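Putative 4-Hydroxy-2-oxoglutarate aldolase / 2-dehydro-3-deoxyphosphogluconate aldolase (Yersinia enterocolitica, PDB 3LM7) is a putative aldolase of the KDGP aldolase family, a member of the TIM-barrel clan, whose two-chain assembly is modelled with bound potassium. Local coordinates at residues 11-17 with 244-249; 196-201 with 218-224. All coordinates share one frame; numbering follows the deposited sequence.

With centres about 16 Å apart, the two contacts lie near the place where, in a TIM barrel, the first and last strands would meet, and they touch each other. Interaction 1 joins the loop before strand 17-20, the first of the sheet, to the end of helix 234-247, the last helix. Interaction 2 falls within the chain between the two segments of interaction 1, and brings together the residues before and after helix 201-211. Leu17 and Val244 of interaction 1 pack on Phe201 of interaction 2, while Val15 and Cys16 meet Pro218. The loop before the first strand, the last helix and the 218-224 segment thus share a continuous apolar patch, which ties the first strand to the final elements of the fold.

Interaction 1 of 2, residues 11-17 with 244-249; sequences YRDRVCL and VKKIVQ
Tyr11 and Val15 pack against Val244 and Val248 where, in this TIM-barrel-type fold, the loop entering the first strand meets the end of the last helix, so the C-terminus lies beside that loop. Within the loop, Arg14 and Val15 both face Tyr11 across a classic beta bulge, and Arg12 and Asp13 turn the chain with positive phi values. Apolar contacts carry most of the interface. Tyr11 CD2 lies 3.7 Å from Val244 CG1, the chi1 of 175° turning the ring away from its own backbone N and onto the helix. Branching at CB suits both valines, because each can serve two neighbours. Val244 turns its other methyl, CG2, to Leu17 CD2 at 3.9 Å, while Val248 sets CG2 at 3.6 Å from Val15 CG2 and CG1 against the CB of Arg14. Lys245 lies nearly perpendicular to Tyr11, its CG 3.6 Å from Tyr11 OH; its long chain offers methylenes here and carries NZ on to Glu35.

Tyr11 OH donates to water 1 over 2.6 Å, and that water donates in turn to Lys245 O and Val248 O, linking two carbonyls at the helix end. Arg12 lays CG over one face of the Tyr11 ring, and its extended chain carries the guanidinium on to lie over water 1. A long salt bridge of 3.6 Å joins Arg12 NH1 to the terminal OXT of Gln249. Water 2 spans the same pair, accepting from Arg12 NH1 at 2.7 Å and donating to Gln249 OXT at 3.0 Å.

Interaction 2 of 2, residues 196-201 with 218-224; sequences IDLDNF and PHIYSSI
A serine hydroxyl makes the one direct hydrogen bond between the segments: Ser223 OG donates to Ile196 O over 2.8 Å, meeting a lone pair in the carbonyl plane with a C=O...donor angle of 141°. Serine suits the place because OG, set between its own backbone N and carbonyl carbon (chi1 64°), reaches a main-chain oxygen while CB packs 3.5 Å from Asp197 CB. Water 4 also donates to Ile196 O and accepts from Tyr221 N, so that buried carbonyl is held twice. Water 3 similarly bridges Ile196 N and His219 O, the latter bond being the shorter at 2.7 Å.

Asp197 and Asn200 shape the turn behind this carbonyl through reciprocal bonds. Asp197 OD1, in an Asx motif, accepts from Asn200 N nearly along its C-O axis and from Asp199 N, which stands 39° out of the carboxylate plane. Asn200 OD1 returns a bond to Asp197 N at 2.8 Å.

The turn leads from strand 189-192 into helix 201-211, and the returning chain bonds by its backbone to Pro192 through His219 and to Asn18 through Pro218 and Ile220. Residues 218-220 therefore lie between the last and first strands of the parallel sheet, consistent with closure of a TIM barrel.

Apolar side chains make up the rest of the contact. Phe201 brings CE1 to 3.4 Å from Pro218 CG and to 4.0 Å from Ile220 CD1; a compact proline ring and the reach of an isoleucine chain both suit a flat aromatic neighbour. Ile196 CG2 sits at the edge of the Phe201 ring, in its plane. The Ile196 and Ile220 side chains run nearly perpendicular, with Ile196 CG2 against Ile220 CG1. Farther out, Leu198 CD2 rests 3.9 Å from Ile224 CG2.

Interaction 1 of 2, residues 11-17 with 244-249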
ATOM      1  N   TYR A  11       6.948  -6.593   7.620  1.00 10.95           N
ATOM      2  CA  TYR A  11       7.970  -7.213   6.795  1.00 10.31           C
ATOM      3  C   TYR A  11       7.703  -6.797   5.361  1.00  9.12           C
ATOM      4  O   TYR A  11       6.576  -7.019   4.825  1.00  8.97           O
ATOM      5  CB  TYR A  11       7.884  -8.712   6.918  1.00  7.50           C
ATOM      6  CG  TYR A  11       8.853  -9.430   5.969  1.00 11.13           C
ATOM      7  CD1 TYR A  11      10.255  -9.528   6.299  1.00 11.31           C
ATOM      8  CD2 TYR A  11       8.388 -10.006   4.788  1.00 11.45           C
ATOM      9  CE1 TYR A  11      11.155 -10.208   5.436  1.00 15.57           C
ATOM     10  CE2 TYR A  11       9.277 -10.665   3.912  1.00 13.48           C
ATOM     11  CZ  TYR A  11      10.643 -10.762   4.260  1.00 13.16           C
ATOM     12  OH  TYR A  11      11.468 -11.408   3.388  1.00 13.32           O
ATOM     13  N   ARG A  12       8.734  -6.233   4.703  1.00  8.67           N
ATOM     14  CA  ARG A  12       8.589  -5.691   3.319  1.00 11.12           C
ATOM     15  C   ARG A  12       7.329  -4.875   3.117  1.00 12.50           C
ATOM     16  O   ARG A  12       6.669  -4.945   2.056  1.00 12.33           O
ATOM     17  CB  ARG A  12       8.613  -6.812   2.266  1.00 12.21           C
ATOM     18  CG  ARG A  12       9.972  -7.534   2.262  1.00 13.24           C
ATOM     19  CD  ARG A  12      10.179  -8.313   0.993  1.00 24.10           C
ATOM     20  NE  ARG A  12      11.542  -8.816   1.109  1.00 33.58           N
ATOM     21  CZ  ARG A  12      12.121  -9.636   0.239  1.00 39.70           C
ATOM     22  NH1 ARG A  12      11.442 -10.013  -0.851  1.00 36.63           N
ATOM     23  NH2 ARG A  12      13.378 -10.071   0.465  1.00 37.63           N
ATOM     24  N   ASP A  13       6.992  -4.112   4.143  1.00 13.30           N
ATOM     25  CA  ASP A  13       5.875  -3.190   4.093  1.00 15.09           C
ATOM     26  C   ASP A  13       4.557  -3.803   3.836  1.00 13.85           C
ATOM     27  O   ASP A  13       3.646  -3.082   3.437  1.00 11.91           O
ATOM     28  CB  ASP A  13       6.087  -2.106   3.040  1.00 16.76           C
ATOM     29  CG  ASP A  13       6.611  -0.857   3.662  1.00 27.86           C
ATOM     30  OD1 ASP A  13       5.929  -0.304   4.636  1.00 31.74           O
ATOM     31  OD2 ASP A  13       7.732  -0.500   3.229  1.00 37.54           O
ATOM     32  N   ARG A  14       4.426  -5.097   4.147  1.00 11.49           N
ATOM     33  CA  ARG A  14       3.168  -5.779   3.844  1.00 11.36           C
ATOM     34  C   ARG A  14       2.533  -6.438   5.040  1.00 10.31           C
ATOM     35  O   ARG A  14       1.324  -6.341   5.198  1.00 11.60           O
ATOM     36  CB  ARG A  14       3.327  -6.846   2.750  1.00 11.78           C
ATOM     37  CG  ARG A  14       3.600  -6.360   1.338  1.00 19.56           C
ATOM     38  CD  ARG A  14       2.427  -5.540   0.721  1.00 19.36           C
ATOM     39  NE  ARG A  14       1.097  -6.160   0.492  1.00 22.25           N
ATOM     40  CZ  ARG A  14       0.777  -6.960  -0.524  1.00 22.90           C
ATOM     41  NH1 ARG A  14       1.736  -7.394  -1.342  1.00 26.33           N
ATOM     42  NH2 ARG A  14      -0.477  -7.415  -0.691  1.00 22.83           N
ATOM     43  N   VAL A  15       3.310  -7.196   5.814  1.00  8.67           N
ATOM     44  CA  VAL A  15       2.713  -8.082   6.854  1.00  8.21           C
ATOM     45  C   VAL A  15       3.416  -7.957   8.165  1.00  9.10           C
ATOM     46  O   VAL A  15       4.683  -8.042   8.188  1.00  9.61           O
ATOM     47  CB  VAL A  15       2.773  -9.576   6.459  1.00  9.50           C
ATOM     48  CG1 VAL A  15       2.194 -10.450   7.649  1.00  7.25           C
ATOM     49  CG2 VAL A  15       1.961  -9.772   5.170  1.00  8.53           C
ATOM     50  N   CYS A  16       2.632  -7.813   9.253  1.00  7.41           N
ATOM     51  CA  CYS A  16       3.231  -7.734  10.595  1.00  8.12           C
ATOM     52  C   CYS A  16       2.447  -8.703  11.480  1.00  8.95           C
ATOM     53  O   CYS A  16       1.217  -8.688  11.495  1.00  8.17           O
ATOM     54  CB  CYS A  16       3.158  -6.277  11.146  1.00  5.75           C
ATOM     55  SG  CYS A  16       4.032  -6.110  12.751  1.00  9.19           S
ATOM     56  N   LEU A  17       3.149  -9.546  12.229  1.00  7.70           N
ATOM     57  CA  LEU A  17       2.449 -10.496  13.085  1.00  7.81           C
ATOM     58  C   LEU A  17       1.881  -9.758  14.279  1.00  5.89           C
ATOM     59  O   LEU A  17       2.418  -8.730  14.693  1.00  6.61           O
ATOM     60  CB  LEU A  17       3.442 -11.595  13.620  1.00  6.74           C
ATOM     61  CG  LEU A  17       4.153 -12.364  12.533  1.00  7.83           C
ATOM     62  CD1 LEU A  17       5.124 -13.319  13.265  1.00  9.18           C
ATOM     63  CD2 LEU A  17       3.179 -13.191  11.622  1.00  5.29           C
ATOM     64  N   VAL A 244       5.869 -16.025   6.386  1.00 10.17           N
ATOM     65  CA  VAL A 244       5.750 -14.649   5.894  1.00 10.09           C
ATOM     66  C   VAL A 244       6.860 -14.390   4.829  1.00 12.06           C
ATOM     67  O   VAL A 244       6.588 -13.911   3.703  1.00 10.10           O
ATOM     68  CB  VAL A 244       5.850 -13.647   7.040  1.00 10.19           C
ATOM     69  CG1 VAL A 244       5.964 -12.209   6.478  1.00  9.82           C
ATOM     70  CG2 VAL A 244       4.565 -13.805   8.031  1.00  7.80           C
ATOM     71  N   LYS A 245       8.110 -14.763   5.157  1.00 11.94           N
ATOM     72  CA  LYS A 245       9.194 -14.523   4.196  1.00 12.68           C
ATOM     73  C   LYS A 245       9.005 -15.293   2.902  1.00 13.23           C
ATOM     74  O   LYS A 245       9.453 -14.858   1.809  1.00 13.86           O
ATOM     75  CB  LYS A 245      10.554 -14.939   4.811  1.00 13.63           C
ATOM     76  CG  LYS A 245      10.994 -13.992   5.872  1.00 14.67           C
ATOM     77  CD  LYS A 245      12.327 -14.479   6.485  1.00 19.65           C
ATOM     78  CE  LYS A 245      12.801 -13.448   7.495  1.00 20.71           C
ATOM     79  NZ  LYS A 245      14.209 -13.780   7.923  1.00 20.94           N
ATOM     80  N   LYS A 246       8.349 -16.449   3.006  1.00 13.56           N
ATOM     81  CA  LYS A 246       8.081 -17.276   1.810  1.00 14.94           C
ATOM     82  C   LYS A 246       7.069 -16.584   0.933  1.00 14.42           C
ATOM     83  O   LYS A 246       7.221 -16.551  -0.311  1.00 14.50           O
ATOM     84  CB  LYS A 246       7.552 -18.703   2.199  1.00 14.65           C
ATOM     85  CG  LYS A 246       7.405 -19.643   0.989  1.00 19.80           C
ATOM     86  CD  LYS A 246       6.971 -21.079   1.364  1.00 16.18           C
ATOM     87  CE  LYS A 246       5.596 -21.066   2.016  1.00 17.83           C
ATOM     88  NZ  LYS A 246       5.109 -22.443   2.351  1.00 15.48           N
ATOM     89  N   ILE A 247       6.009 -16.062   1.544  1.00 11.96           N
ATOM     90  CA  ILE A 247       4.878 -15.623   0.703  1.00 12.09           C
ATOM     91  C   ILE A 247       4.876 -14.138   0.368  1.00 11.69           C
ATOM     92  O   ILE A 247       4.205 -13.705  -0.608  1.00 10.31           O
ATOM     93  CB  ILE A 247       3.485 -16.077   1.288  1.00 11.94           C
ATOM     94  CG1 ILE A 247       3.220 -15.353   2.601  1.00 12.69           C
ATOM     95  CG2 ILE A 247       3.434 -17.632   1.456  1.00 10.65           C
ATOM     96  CD1 ILE A 247       1.870 -15.751   3.211  1.00 12.54           C
ATOM     97  N   VAL A 248       5.569 -13.338   1.183  1.00 12.09           N
ATOM     98  CA  VAL A 248       5.687 -11.890   0.903  1.00 12.45           C
ATOM     99  C   VAL A 248       6.949 -11.653   0.059  1.00 15.92           C
ATOM    100  O   VAL A 248       8.059 -11.609   0.577  1.00 15.02           O
ATOM    101  CB  VAL A 248       5.700 -11.051   2.186  1.00 11.87           C
ATOM    102  CG1 VAL A 248       5.834  -9.557   1.848  1.00 10.01           C
ATOM    103  CG2 VAL A 248       4.410 -11.343   2.993  1.00 10.20           C
ATOM    104  N   GLN A 249       6.759 -11.476  -1.240  1.00 19.44           N
ATOM    105  CA  GLN A 249       7.852 -11.608  -2.172  1.00 24.05           C
ATOM    106  C   GLN A 249       7.947 -10.468  -3.195  1.00 26.30           C
ATOM    107  O   GLN A 249       6.908 -10.051  -3.743  1.00 27.66           O
ATOM    108  CB  GLN A 249       7.653 -12.916  -2.942  1.00 25.22           C
ATOM    109  CG  GLN A 249       8.262 -14.138  -2.361  1.00 29.23           C
ATOM    110  CD  GLN A 249       8.129 -15.312  -3.352  1.00 34.53           C
ATOM    111  OE1 GLN A 249       7.029 -15.579  -3.907  1.00 31.87           O
ATOM    112  NE2 GLN A 249       9.256 -16.001  -3.606  1.00 32.52           N
ATOM    113  OXT GLN A 249       9.085 -10.025  -3.580  1.00 27.83           O
TER
HETATM  114  O   HOH W   1      10.528 -12.523   1.231  1.00 18.21           O
HETATM  115  O   HOH W   2      11.733 -11.322  -3.147  1.00 29.99           O

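Interaction 2 of 2, residues 196-201 with 218-224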
ATOM      1  N   ILE A 196      -6.590 -18.935  14.110  1.00  9.19           N
ATOM      2  CA  ILE A 196      -5.451 -19.029  13.180  1.00  8.88           C
ATOM      3  C   ILE A 196      -4.434 -19.915  13.893  1.00  8.31           C
ATOM      4  O   ILE A 196      -4.228 -19.795  15.099  1.00 10.13           O
ATOM      5  CB  ILE A 196      -4.854 -17.641  12.829  1.00  8.62           C
ATOM      6  CG1 ILE A 196      -5.937 -16.807  11.994  1.00  7.50           C
ATOM      7  CG2 ILE A 196      -3.565 -17.806  12.057  1.00  9.20           C
ATOM      8  CD1 ILE A 196      -5.413 -15.376  11.549  1.00 13.39           C
ATOM      9  N   ASP A 197      -3.870 -20.860  13.162  1.00 10.25           N
ATOM     10  CA  ASP A 197      -2.832 -21.700  13.755  1.00  9.85           C
ATOM     11  C   ASP A 197      -1.715 -21.845  12.745  1.00 10.26           C
ATOM     12  O   ASP A 197      -1.774 -21.247  11.691  1.00  9.50           O
ATOM     13  CB  ASP A 197      -3.392 -23.064  14.258  1.00 10.91           C
ATOM     14  CG  ASP A 197      -4.008 -23.892  13.154  1.00 11.94           C
ATOM     15  OD1 ASP A 197      -3.595 -23.767  11.998  1.00 10.41           O
ATOM     16  OD2 ASP A 197      -4.942 -24.630  13.470  1.00 12.32           O
ATOM     17  N   LEU A 198      -0.699 -22.675  13.040  1.00  9.59           N
ATOM     18  CA  LEU A 198       0.430 -22.747  12.116  1.00  9.10           C
ATOM     19  C   LEU A 198       0.083 -23.424  10.804  1.00  9.09           C
ATOM     20  O   LEU A 198       0.809 -23.246   9.822  1.00  9.75           O
ATOM     21  CB  LEU A 198       1.605 -23.524  12.798  1.00  9.62           C
ATOM     22  CG  LEU A 198       2.150 -22.862  14.068  1.00 13.11           C
ATOM     23  CD1 LEU A 198       3.236 -23.736  14.728  1.00 11.08           C
ATOM     24  CD2 LEU A 198       2.725 -21.438  13.724  1.00 11.76           C
ATOM     25  N   ASP A 199      -1.000 -24.195  10.791  1.00 10.20           N
ATOM     26  CA  ASP A 199      -1.394 -24.950   9.565  1.00 10.20           C
ATOM     27  C   ASP A 199      -2.324 -24.178   8.625  1.00 10.23           C
ATOM     28  O   ASP A 199      -2.386 -24.473   7.422  1.00 11.42           O
ATOM     29  CB  ASP A 199      -2.018 -26.281   9.960  1.00  9.76           C
ATOM     30  CG  ASP A 199      -1.000 -27.230  10.585  1.00 12.08           C
ATOM     31  OD1 ASP A 199       0.223 -27.203  10.208  1.00 11.64           O
ATOM     32  OD2 ASP A 199      -1.447 -28.010  11.453  1.00 14.56           O
ATOM     33  N   ASN A 200      -3.046 -23.195   9.137  1.00  9.39           N
ATOM     34  CA  ASN A 200      -3.943 -22.408   8.237  1.00  9.45           C
ATOM     35  C   ASN A 200      -3.439 -20.968   8.014  1.00  9.64           C
ATOM     36  O   ASN A 200      -4.017 -20.230   7.255  1.00  8.93           O
ATOM     37  CB  ASN A 200      -5.408 -22.426   8.697  1.00  8.49           C
ATOM     38  CG  ASN A 200      -5.594 -21.805  10.068  1.00 10.48           C
ATOM     39  OD1 ASN A 200      -4.796 -20.978  10.517  1.00  9.48           O
ATOM     40  ND2 ASN A 200      -6.654 -22.211  10.751  1.00  7.65           N
ATOM     41  N   PHE A 201      -2.328 -20.618   8.673  1.00  9.57           N
ATOM     42  CA  PHE A 201      -1.803 -19.264   8.632  1.00  8.74           C
ATOM     43  C   PHE A 201      -1.444 -18.902   7.228  1.00  9.26           C
ATOM     44  O   PHE A 201      -1.840 -17.849   6.760  1.00  7.41           O
ATOM     45  CB  PHE A 201      -0.561 -19.157   9.517  1.00  8.40           C
ATOM     46  CG  PHE A 201       0.138 -17.806   9.445  1.00 10.53           C
ATOM     47  CD1 PHE A 201      -0.335 -16.746  10.207  1.00  6.55           C
ATOM     48  CD2 PHE A 201       1.274 -17.631   8.633  1.00 10.20           C
ATOM     49  CE1 PHE A 201       0.345 -15.460  10.161  1.00  7.69           C
ATOM     50  CE2 PHE A 201       1.961 -16.394   8.570  1.00 10.75           C
ATOM     51  CZ  PHE A 201       1.503 -15.306   9.344  1.00  6.82           C
ATOM     52  N   PRO A 218      -2.038 -10.303  10.864  1.00  8.19           N
ATOM     53  CA  PRO A 218      -2.796 -11.469  11.347  1.00  7.59           C
ATOM     54  C   PRO A 218      -2.566 -11.636  12.836  1.00  8.21           C
ATOM     55  O   PRO A 218      -1.452 -11.351  13.301  1.00  9.56           O
ATOM     56  CB  PRO A 218      -2.166 -12.646  10.588  1.00  6.15           C
ATOM     57  CG  PRO A 218      -0.791 -12.225  10.285  1.00  6.49           C
ATOM     58  CD  PRO A 218      -0.891 -10.685  10.008  1.00  8.42           C
ATOM     59  N   HIS A 219      -3.576 -12.112  13.568  1.00  6.30           N
ATOM     60  CA  HIS A 219      -3.427 -12.315  14.994  1.00  7.88           C
ATOM     61  C   HIS A 219      -3.353 -13.798  15.259  1.00  8.28           C
ATOM     62  O   HIS A 219      -4.169 -14.521  14.724  1.00  8.92           O
ATOM     63  CB  HIS A 219      -4.651 -11.737  15.731  1.00  7.31           C
ATOM     64  CG  HIS A 219      -4.712 -10.249  15.667  1.00  7.49           C
ATOM     65  ND1 HIS A 219      -4.786  -9.472  16.799  1.00  8.94           N
ATOM     66  CD2 HIS A 219      -4.681  -9.393  14.613  1.00  6.71           C
ATOM     67  CE1 HIS A 219      -4.831  -8.192  16.446  1.00  9.17           C
ATOM     68  NE2 HIS A 219      -4.794  -8.114  15.129  1.00  7.84           N
ATOM     69  N   ILE A 220      -2.381 -14.228  16.075  1.00  8.08           N
ATOM     70  CA  ILE A 220      -2.210 -15.656  16.374  1.00  9.38           C
ATOM     71  C   ILE A 220      -2.030 -15.840  17.874  1.00  7.84           C
ATOM     72  O   ILE A 220      -1.078 -15.375  18.441  1.00  9.03           O
ATOM     73  CB  ILE A 220      -0.997 -16.295  15.623  1.00  9.57           C
ATOM     74  CG1 ILE A 220      -0.888 -15.785  14.161  1.00  9.55           C
ATOM     75  CG2 ILE A 220      -1.132 -17.830  15.683  1.00 12.70           C
ATOM     76  CD1 ILE A 220      -0.137 -14.418  14.016  1.00  7.64           C
ATOM     77  N   TYR A 221      -3.004 -16.463  18.503  1.00  9.15           N
ATOM     78  CA  TYR A 221      -3.151 -16.427  19.947  1.00 11.83           C
ATOM     79  C   TYR A 221      -3.027 -17.871  20.477  1.00 12.99           C
ATOM     80  O   TYR A 221      -1.963 -18.448  20.372  1.00 13.48           O
ATOM     81  CB  TYR A 221      -4.490 -15.802  20.331  1.00 13.78           C
ATOM     82  CG  TYR A 221      -4.628 -14.316  19.988  1.00 13.10           C
ATOM     83  CD1 TYR A 221      -3.515 -13.469  19.881  1.00 19.30           C
ATOM     84  CD2 TYR A 221      -5.868 -13.760  19.831  1.00 18.97           C
ATOM     85  CE1 TYR A 221      -3.653 -12.075  19.548  1.00 14.66           C
ATOM     86  CE2 TYR A 221      -6.027 -12.365  19.568  1.00 15.95           C
ATOM     87  CZ  TYR A 221      -4.916 -11.554  19.432  1.00 15.41           C
ATOM     88  OH  TYR A 221      -5.112 -10.203  19.200  1.00 18.24           O
ATOM     89  N   SER A 222      -4.108 -18.472  20.980  1.00 14.24           N
ATOM     90  CA  SER A 222      -3.912 -19.655  21.836  1.00 15.28           C
ATOM     91  C   SER A 222      -3.231 -20.841  21.122  1.00 14.85           C
ATOM     92  O   SER A 222      -2.633 -21.667  21.789  1.00 13.35           O
ATOM     93  CB  SER A 222      -5.252 -20.104  22.462  1.00 15.57           C
ATOM     94  OG  SER A 222      -6.106 -20.546  21.429  1.00 18.40           O
ATOM     95  N   SER A 223      -3.342 -20.951  19.786  1.00 13.77           N
ATOM     96  CA  SER A 223      -2.757 -22.052  19.078  1.00 13.44           C
ATOM     97  C   SER A 223      -1.196 -22.052  19.196  1.00 13.06           C
ATOM     98  O   SER A 223      -0.545 -23.056  18.945  1.00 12.69           O
ATOM     99  CB  SER A 223      -3.141 -21.951  17.602  1.00 14.05           C
ATOM    100  OG  SER A 223      -2.566 -20.771  17.096  1.00 12.62           O
ATOM    101  N   ILE A 224      -0.615 -20.910  19.547  1.00 11.91           N
ATOM    102  CA  ILE A 224       0.868 -20.810  19.745  1.00 12.36           C
ATOM    103  C   ILE A 224       1.293 -20.486  21.153  1.00 12.50           C
ATOM    104  O   ILE A 224       2.441 -20.067  21.390  1.00 14.81           O
ATOM    105  CB  ILE A 224       1.529 -19.828  18.728  1.00 10.27           C
ATOM    106  CG1 ILE A 224       1.017 -18.395  18.885  1.00  9.64           C
ATOM    107  CG2 ILE A 224       1.352 -20.356  17.257  1.00 12.67           C
ATOM    108  CD1 ILE A 224       1.774 -17.386  18.122  1.00  8.75           C
TER
HETATM  109  O   HOH W   3      -6.311 -16.007  15.514  1.00 11.89           O
HETATM  110  O   HOH W   4      -5.109 -18.047  17.189  1.00 14.64           O